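Local atomic coordinates of probable amidase (Thermus thermophilus, PDB entry 2DC0), a protein that is a probable member of the amidase family, an alpha/beta protein built round one large mixed beta sheet. Residues 69-74 with 161-166; 77-82 with 94-99; 196-201 with 294-299. All coordinates share one frame; numbering follows the deposited sequence.

Interaction 1 pairs two neighbouring strands, 69-73 and 163-166, within the central mixed sheet. Interaction 2 is nested in the chain between them: 77-82 and 94-99 belong to the long connection from strand 69-73 to helix 99-106, with its centre about 13 Å from the centre of interaction 1, and Val72 touches Val78. Interaction 3 follows later and joins the loop 196-201 to the turn between helices 281-296 and 298-303. Its centre lies about 17 Å from the centre of interaction 2, which it touches through Leu94 and Ala196, and about 21 Å from that of interaction 1. The contacts thus step from the central sheet, through the connection after strand 69-73, to helices 281-296 and 298-303.

Interaction 1 (69-74 with 161-166); sequences PLTVKD and LASLGT
Thr71 and Ser163 sit opposite each other on parallel strands, and a hydrogen bond of 2.8 Å joins Thr71 OG1 to Ser163 OG. Thr71 holds OG1 between its backbone N and carbonyl carbon (chi1 58°), from where it also binds a water. That water donates to Ala162 O, which accepts Thr71 N as well, at 3.2 Å and in the carbonyl plane, so two donors grip one oxygen. Leu164 N to Thr71 O and Lys73 N to Leu164 O (2.8 Å) continue the pairing, and ahead of it Leu161 N bonds Pro69 O. The extended chain of Lys73 passes Gly165, CD lying 3.8 Å from Gly165 CA, and crosses Thr166 at about a right angle to place NZ 2.9 Å from Thr166 OG1. Further out, Lys73 NZ bonds Ser147 and Ser148, part of the glycine- and serine-rich signature of the family, while Ser163 OG bonds Ser151. Val72 CG1 and Leu164 CD2 meet on the other face of the sheet. There helix 99-106 covers both residues; helix 3-11 packs on Leu161 and Ala162, and strand 110-115 flanks 69-73 on the side away from 163-166.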
# COMPACT_ATOMS: atom_id res chain seq x y z
N PRO A 69 -28.08 -5.55 -22.34
CA PRO A 69 -28.55 -6.23 -21.13
C PRO A 69 -27.39 -6.70 -20.25
O PRO A 69 -26.52 -7.44 -20.71
CB PRO A 69 -29.37 -7.38 -21.68
CG PRO A 69 -28.60 -7.77 -22.90
CD PRO A 69 -28.24 -6.43 -23.52
N LEU A 70 -27.39 -6.26 -19.00
CA LEU A 70 -26.37 -6.62 -18.02
C LEU A 70 -27.04 -6.99 -16.70
O LEU A 70 -28.17 -6.59 -16.45
CB LEU A 70 -25.42 -5.44 -17.74
CG LEU A 70 -24.30 -5.08 -18.72
CD1 LEU A 70 -24.88 -4.74 -20.08
CD2 LEU A 70 -23.52 -3.88 -18.17
N THR A 71 -26.33 -7.76 -15.87
CA THR A 71 -26.85 -8.15 -14.56
C THR A 71 -25.95 -7.51 -13.50
O THR A 71 -24.84 -7.07 -13.80
CB THR A 71 -26.86 -9.69 -14.39
OG1 THR A 71 -25.53 -10.20 -14.57
CG2 THR A 71 -27.79 -10.34 -15.42
N VAL A 72 -26.42 -7.48 -12.25
CA VAL A 72 -25.68 -6.87 -11.14
C VAL A 72 -25.70 -7.73 -9.88
O VAL A 72 -26.78 -8.15 -9.44
CB VAL A 72 -26.28 -5.49 -10.78
CG1 VAL A 72 -25.53 -4.89 -9.59
CG2 VAL A 72 -26.22 -4.56 -11.98
N LYS A 73 -24.53 -7.99 -9.30
CA LYS A 73 -24.42 -8.79 -8.07
C LYS A 73 -25.35 -8.18 -7.02
O LYS A 73 -25.40 -6.96 -6.88
CB LYS A 73 -22.97 -8.76 -7.57
CG LYS A 73 -22.69 -9.67 -6.39
CD LYS A 73 -21.22 -9.60 -6.02
CE LYS A 73 -20.82 -10.68 -5.03
NZ LYS A 73 -19.36 -10.58 -4.71
N ASP A 74 -26.06 -9.02 -6.27
CA ASP A 74 -27.03 -8.52 -5.30
C ASP A 74 -26.57 -7.80 -4.03
O ASP A 74 -27.21 -7.93 -2.98
CB ASP A 74 -28.04 -9.62 -4.91
CG ASP A 74 -29.36 -9.04 -4.41
OD1 ASP A 74 -29.75 -7.96 -4.90
OD2 ASP A 74 -30.01 -9.67 -3.54
N LEU A 161 -25.07 -9.88 -21.18
CA LEU A 161 -23.77 -9.86 -21.85
C LEU A 161 -22.57 -9.64 -20.93
O LEU A 161 -21.43 -9.90 -21.31
CB LEU A 161 -23.77 -8.78 -22.94
CG LEU A 161 -24.80 -8.94 -24.07
CD1 LEU A 161 -24.80 -7.69 -24.97
CD2 LEU A 161 -24.45 -10.17 -24.87
N ALA A 162 -22.82 -9.17 -19.72
CA ALA A 162 -21.77 -8.92 -18.75
C ALA A 162 -22.40 -8.74 -17.39
O ALA A 162 -23.62 -8.66 -17.28
CB ALA A 162 -20.97 -7.67 -19.14
N SER A 163 -21.57 -8.65 -16.36
CA SER A 163 -22.10 -8.47 -15.02
C SER A 163 -21.15 -7.68 -14.14
O SER A 163 -19.95 -7.58 -14.43
CB SER A 163 -22.39 -9.83 -14.39
OG SER A 163 -23.12 -9.68 -13.18
N LEU A 164 -21.70 -7.11 -13.07
CA LEU A 164 -20.91 -6.33 -12.12
C LEU A 164 -20.87 -7.08 -10.79
O LEU A 164 -21.90 -7.45 -10.25
CB LEU A 164 -21.55 -4.95 -11.90
CG LEU A 164 -20.95 -4.09 -10.78
CD1 LEU A 164 -19.51 -3.73 -11.12
CD2 LEU A 164 -21.79 -2.82 -10.61
N GLY A 165 -19.67 -7.31 -10.27
CA GLY A 165 -19.52 -8.00 -9.01
C GLY A 165 -18.45 -7.36 -8.16
O GLY A 165 -18.01 -6.25 -8.47
N THR A 166 -18.04 -8.02 -7.08
CA THR A 166 -16.98 -7.48 -6.22
C THR A 166 -15.92 -8.54 -5.95
O THR A 166 -16.15 -9.73 -6.15
CB THR A 166 -17.51 -6.95 -4.85
OG1 THR A 166 -18.13 -8.02 -4.12
CG2 THR A 166 -18.50 -5.81 -5.07
O HOH W 1 -24.85 -11.23 -16.93

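Interaction 2 (77-82 with 94-99); sequences PVKGMP and LPEEAR
Pro77 lies against the backbone of 94-98 and has more of its surface covered than any other residue of the contact. Round its ring, CB meets the carbonyls of two successive residues and comes within 3.2 Å of Pro95 O, with Glu96 O a little farther. CG continues past Pro95 O to the CB of Leu94, a side chain that crosses the proline at about a right angle. The path ends on Ala98, with Pro77 CD 3.7 Å from Ala98 CB. The proline's own carbonyl fastens the two segments: Ala98 N donates to Pro77 O at 3.0 Å, the N-H nearly straight (164°) but the donor tilted 33° from the carbonyl plane. Glu97 CA adds a C-H contact to the same oxygen.

Farther along, Lys79 lies obliquely across the two glutamates. Its CG, anti to the carbonyl carbon (chi1 -65°), is set against Glu97 CB and Glu96 CD; the chain beyond is extended, and CE comes within 3.6 Å of Glu97 OE1. The charged tip stays at 4.4 Å, NZ to Glu97 OE1, beyond a salt bridge. Glu97 instead forms salt bridges with Arg102 and Arg105, and its negative charge may ease the closeness of Lys79 to Arg105. Its OE2 also accepts from a water at 2.7 Å, and this water takes the backbone N-H of Lys79, so the carboxylate is tied to the loop indirectly.

Val78 to Met81 form a type II beta turn, closed by Met81 N to Val78 O, with Gly80 at positive phi. On the opposing segment, Ala98 occupies the N-cap position of helix 99-106. The contact therefore draws together two parts of a long loop inside a beta-alpha-beta crossover, in which strand 69-73 leads through helix 99-106 to the adjacent parallel strand 110-115.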
# COMPACT_ATOMS: atom_id res chain seq x y z
N PRO A 77 -27.18 -1.77 -4.83
CA PRO A 77 -28.58 -1.40 -4.99
C PRO A 77 -28.87 -0.98 -6.44
O PRO A 77 -28.05 -0.31 -7.08
CB PRO A 77 -28.74 -0.24 -4.01
CG PRO A 77 -27.79 -0.63 -2.91
CD PRO A 77 -26.58 -1.07 -3.68
N VAL A 78 -30.01 -1.40 -6.96
CA VAL A 78 -30.41 -1.05 -8.32
C VAL A 78 -31.84 -0.53 -8.22
O VAL A 78 -32.68 -1.11 -7.54
CB VAL A 78 -30.37 -2.29 -9.25
CG1 VAL A 78 -30.96 -1.95 -10.61
CG2 VAL A 78 -28.93 -2.77 -9.42
N LYS A 79 -32.12 0.58 -8.91
CA LYS A 79 -33.46 1.15 -8.87
C LYS A 79 -34.52 0.15 -9.30
O LYS A 79 -34.37 -0.55 -10.31
CB LYS A 79 -33.55 2.38 -9.79
CG LYS A 79 -32.69 3.55 -9.37
CD LYS A 79 -32.98 4.76 -10.26
CE LYS A 79 -32.25 6.00 -9.76
NZ LYS A 79 -32.60 7.21 -10.55
N GLY A 80 -35.60 0.08 -8.53
CA GLY A 80 -36.69 -0.83 -8.84
C GLY A 80 -36.46 -2.28 -8.46
O GLY A 80 -37.29 -3.14 -8.75
N MET A 81 -35.34 -2.57 -7.80
CA MET A 81 -35.01 -3.93 -7.41
C MET A 81 -34.57 -4.03 -5.94
O MET A 81 -33.88 -3.16 -5.43
CB MET A 81 -33.90 -4.50 -8.30
CG MET A 81 -34.26 -4.66 -9.77
SD MET A 81 -32.98 -5.46 -10.78
CE MET A 81 -33.04 -4.47 -12.23
N PRO A 82 -34.99 -5.10 -5.25
CA PRO A 82 -34.60 -5.27 -3.84
C PRO A 82 -33.14 -5.71 -3.74
O PRO A 82 -32.59 -6.27 -4.68
CB PRO A 82 -35.56 -6.36 -3.35
CG PRO A 82 -35.72 -7.21 -4.58
CD PRO A 82 -35.93 -6.15 -5.66
N LEU A 94 -28.77 1.39 3.06
CA LEU A 94 -28.15 1.58 1.76
C LEU A 94 -29.01 2.49 0.90
O LEU A 94 -30.22 2.56 1.08
CB LEU A 94 -27.99 0.24 1.05
CG LEU A 94 -27.00 -0.75 1.68
CD1 LEU A 94 -27.20 -2.13 1.07
CD2 LEU A 94 -25.58 -0.26 1.47
N PRO A 95 -28.39 3.21 -0.04
CA PRO A 95 -29.15 4.11 -0.91
C PRO A 95 -29.93 3.31 -1.95
O PRO A 95 -29.78 2.08 -2.05
CB PRO A 95 -28.06 4.98 -1.53
CG PRO A 95 -26.91 4.03 -1.63
CD PRO A 95 -26.94 3.35 -0.28
N GLU A 96 -30.77 3.99 -2.71
CA GLU A 96 -31.60 3.34 -3.73
C GLU A 96 -30.77 2.77 -4.89
O GLU A 96 -31.17 1.79 -5.52
CB GLU A 96 -32.62 4.34 -4.29
CG GLU A 96 -33.52 3.76 -5.38
CD GLU A 96 -34.47 4.80 -5.97
OE1 GLU A 96 -34.02 5.92 -6.26
OE2 GLU A 96 -35.66 4.48 -6.15
N GLU A 97 -29.63 3.39 -5.16
CA GLU A 97 -28.77 2.94 -6.25
C GLU A 97 -27.30 3.16 -5.92
O GLU A 97 -26.91 4.21 -5.41
CB GLU A 97 -29.12 3.71 -7.52
CG GLU A 97 -28.22 3.41 -8.69
CD GLU A 97 -28.61 4.21 -9.92
OE1 GLU A 97 -28.68 5.45 -9.82
OE2 GLU A 97 -28.84 3.59 -10.98
N ALA A 98 -26.48 2.15 -6.23
CA ALA A 98 -25.05 2.23 -5.98
C ALA A 98 -24.42 3.12 -7.04
O ALA A 98 -24.91 3.21 -8.17
CB ALA A 98 -24.43 0.83 -6.03
N ARG A 99 -23.32 3.77 -6.69
CA ARG A 99 -22.64 4.65 -7.62
C ARG A 99 -22.20 3.93 -8.89
O ARG A 99 -22.34 4.45 -9.99
CB ARG A 99 -21.41 5.29 -6.97
CG ARG A 99 -20.74 6.33 -7.85
CD ARG A 99 -21.60 7.58 -7.94
NE ARG A 99 -21.02 8.59 -8.83
CZ ARG A 99 -21.10 8.57 -10.16
NH1 ARG A 99 -21.73 7.58 -10.77
NH2 ARG A 99 -20.54 9.53 -10.87
O HOH W 2 -32.82 -0.30 -4.98
O HOH W 3 -30.38 1.43 -11.13

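Interaction 3 (196-201 with 294-299); sequences ALPLSR and ARIHEK
The turn between helices 281-296 and 298-303 meets the loop 196-201 through Ile296 and His297, which pack against Leu197, Pro198 and Leu199. His297 is both the first residue to leave the earlier helix and the N-cap of the next, so the break between the two helices falls at the residue that meets Leu197 and the water bound to Pro198.

Ile296 points at the loop and uses CG1, CG2 and CD1. CG1, anti to the carbonyl carbon (chi1 -67°), lies 3.9 Å from Leu199 O, and its terminal CD1 reaches Pro198 CG at 3.8 Å, the two side chains crossing at a slant. CG2 approaches Pro198 O and at the same time rests 3.7 Å above the plane of the His297 imidazole, offset toward the rim. The isoleucine thus lies between the proline and the neighbouring ring.

The polar link is indirect. His297 NE2 stands 4.3 Å from Pro198 O, and one water spans the gap. It lies in the plane of the ring, 2.8 Å from NE2, and donates to Pro198 O at 2.9 Å. The water at the ring edge and the methyl over one face would limit the rotation of the imidazole. Leu197 CD1 reaches His297 CE1 at 4.1 Å, approaching obliquely.

Asp204 accepts the N-H groups of Leu199 and Ser200, fixing the loop just beyond Pro198, and Ser200 OG bonds Glu292 of helix 281-296. Arg201 forms a salt bridge with Asp329 of the second subunit. In the chain the loop lies between strands 182-185 and 206-210; in space it packs on helix 281-296, with Leu199 on Ala293, while Ala294, Arg295 and Glu298 touch Leu320 of helix 310-321.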
# COMPACT_ATOMS: atom_id res chain seq x y z
N ALA A 196 -22.81 0.65 -2.10
CA ALA A 196 -22.83 -0.81 -2.14
C ALA A 196 -22.56 -1.37 -0.74
O ALA A 196 -21.87 -0.75 0.07
CB ALA A 196 -21.77 -1.32 -3.11
N LEU A 197 -23.11 -2.55 -0.47
CA LEU A 197 -22.90 -3.18 0.82
C LEU A 197 -21.43 -3.56 0.93
O LEU A 197 -20.92 -4.31 0.11
CB LEU A 197 -23.75 -4.45 0.95
CG LEU A 197 -23.47 -5.25 2.21
CD1 LEU A 197 -23.97 -4.49 3.44
CD2 LEU A 197 -24.16 -6.60 2.12
N PRO A 198 -20.73 -3.04 1.94
CA PRO A 198 -19.32 -3.39 2.07
C PRO A 198 -19.06 -4.69 2.83
O PRO A 198 -19.94 -5.20 3.54
CB PRO A 198 -18.73 -2.17 2.78
CG PRO A 198 -19.86 -1.73 3.67
CD PRO A 198 -21.09 -1.90 2.80
N LEU A 199 -17.87 -5.26 2.65
CA LEU A 199 -17.48 -6.45 3.38
C LEU A 199 -16.28 -5.95 4.17
O LEU A 199 -16.32 -5.85 5.40
CB LEU A 199 -17.05 -7.57 2.43
CG LEU A 199 -16.54 -8.86 3.12
CD1 LEU A 199 -17.63 -9.46 4.00
CD2 LEU A 199 -16.12 -9.86 2.04
N SER A 200 -15.22 -5.61 3.45
CA SER A 200 -14.01 -5.05 4.02
C SER A 200 -13.75 -3.78 3.22
O SER A 200 -13.27 -3.84 2.10
CB SER A 200 -12.84 -6.02 3.85
OG SER A 200 -11.62 -5.39 4.20
N ARG A 201 -14.09 -2.63 3.80
CA ARG A 201 -13.90 -1.37 3.10
C ARG A 201 -12.50 -1.10 2.58
O ARG A 201 -12.35 -0.48 1.53
CB ARG A 201 -14.33 -0.20 4.00
CG ARG A 201 -15.83 -0.11 4.26
CD ARG A 201 -16.11 0.93 5.34
NE ARG A 201 -15.59 2.24 4.96
CZ ARG A 201 -15.27 3.20 5.83
NH1 ARG A 201 -15.41 2.98 7.13
NH2 ARG A 201 -14.80 4.36 5.39
N ALA A 294 -17.17 -8.10 10.39
CA ALA A 294 -17.96 -8.28 11.60
C ALA A 294 -18.51 -6.95 12.12
O ALA A 294 -19.63 -6.89 12.63
CB ALA A 294 -17.13 -8.97 12.68
N ARG A 295 -17.74 -5.88 11.98
CA ARG A 295 -18.20 -4.59 12.47
C ARG A 295 -19.31 -4.03 11.57
O ARG A 295 -20.11 -3.21 12.01
CB ARG A 295 -17.02 -3.62 12.59
CG ARG A 295 -15.91 -4.14 13.53
CD ARG A 295 -16.50 -4.55 14.87
NE ARG A 295 -15.55 -5.08 15.86
CZ ARG A 295 -14.86 -6.21 15.74
NH1 ARG A 295 -14.99 -6.97 14.66
NH2 ARG A 295 -14.10 -6.63 16.75
N ILE A 296 -19.36 -4.47 10.32
CA ILE A 296 -20.41 -4.01 9.42
C ILE A 296 -21.74 -4.63 9.82
O ILE A 296 -22.77 -3.96 9.84
CB ILE A 296 -20.13 -4.42 7.97
CG1 ILE A 296 -18.90 -3.68 7.45
CG2 ILE A 296 -21.37 -4.15 7.11
CD1 ILE A 296 -18.98 -2.13 7.37
N HIS A 297 -21.71 -5.92 10.13
CA HIS A 297 -22.91 -6.67 10.49
C HIS A 297 -23.05 -6.92 11.98
O HIS A 297 -23.79 -7.81 12.39
CB HIS A 297 -22.89 -8.01 9.75
CG HIS A 297 -22.82 -7.87 8.26
ND1 HIS A 297 -23.93 -7.60 7.49
CD2 HIS A 297 -21.77 -7.91 7.41
CE1 HIS A 297 -23.56 -7.47 6.23
NE2 HIS A 297 -22.26 -7.66 6.15
N GLU A 298 -22.35 -6.13 12.78
CA GLU A 298 -22.38 -6.28 14.22
C GLU A 298 -23.78 -6.21 14.84
O GLU A 298 -24.14 -7.04 15.67
CB GLU A 298 -21.47 -5.23 14.86
CG GLU A 298 -21.42 -5.28 16.36
CD GLU A 298 -20.22 -4.55 16.92
OE1 GLU A 298 -19.91 -3.44 16.43
OE2 GLU A 298 -19.60 -5.08 17.86
N LYS A 299 -24.57 -5.22 14.43
CA LYS A 299 -25.92 -5.06 14.95
C LYS A 299 -26.79 -6.27 14.60
O LYS A 299 -27.41 -6.87 15.47
CB LYS A 299 -26.54 -3.78 14.39
CG LYS A 299 -27.91 -3.44 14.96
CD LYS A 299 -28.38 -2.08 14.46
CE LYS A 299 -29.70 -1.67 15.10
NZ LYS A 299 -30.80 -2.62 14.76
O HOH W 4 -20.92 -7.93 3.73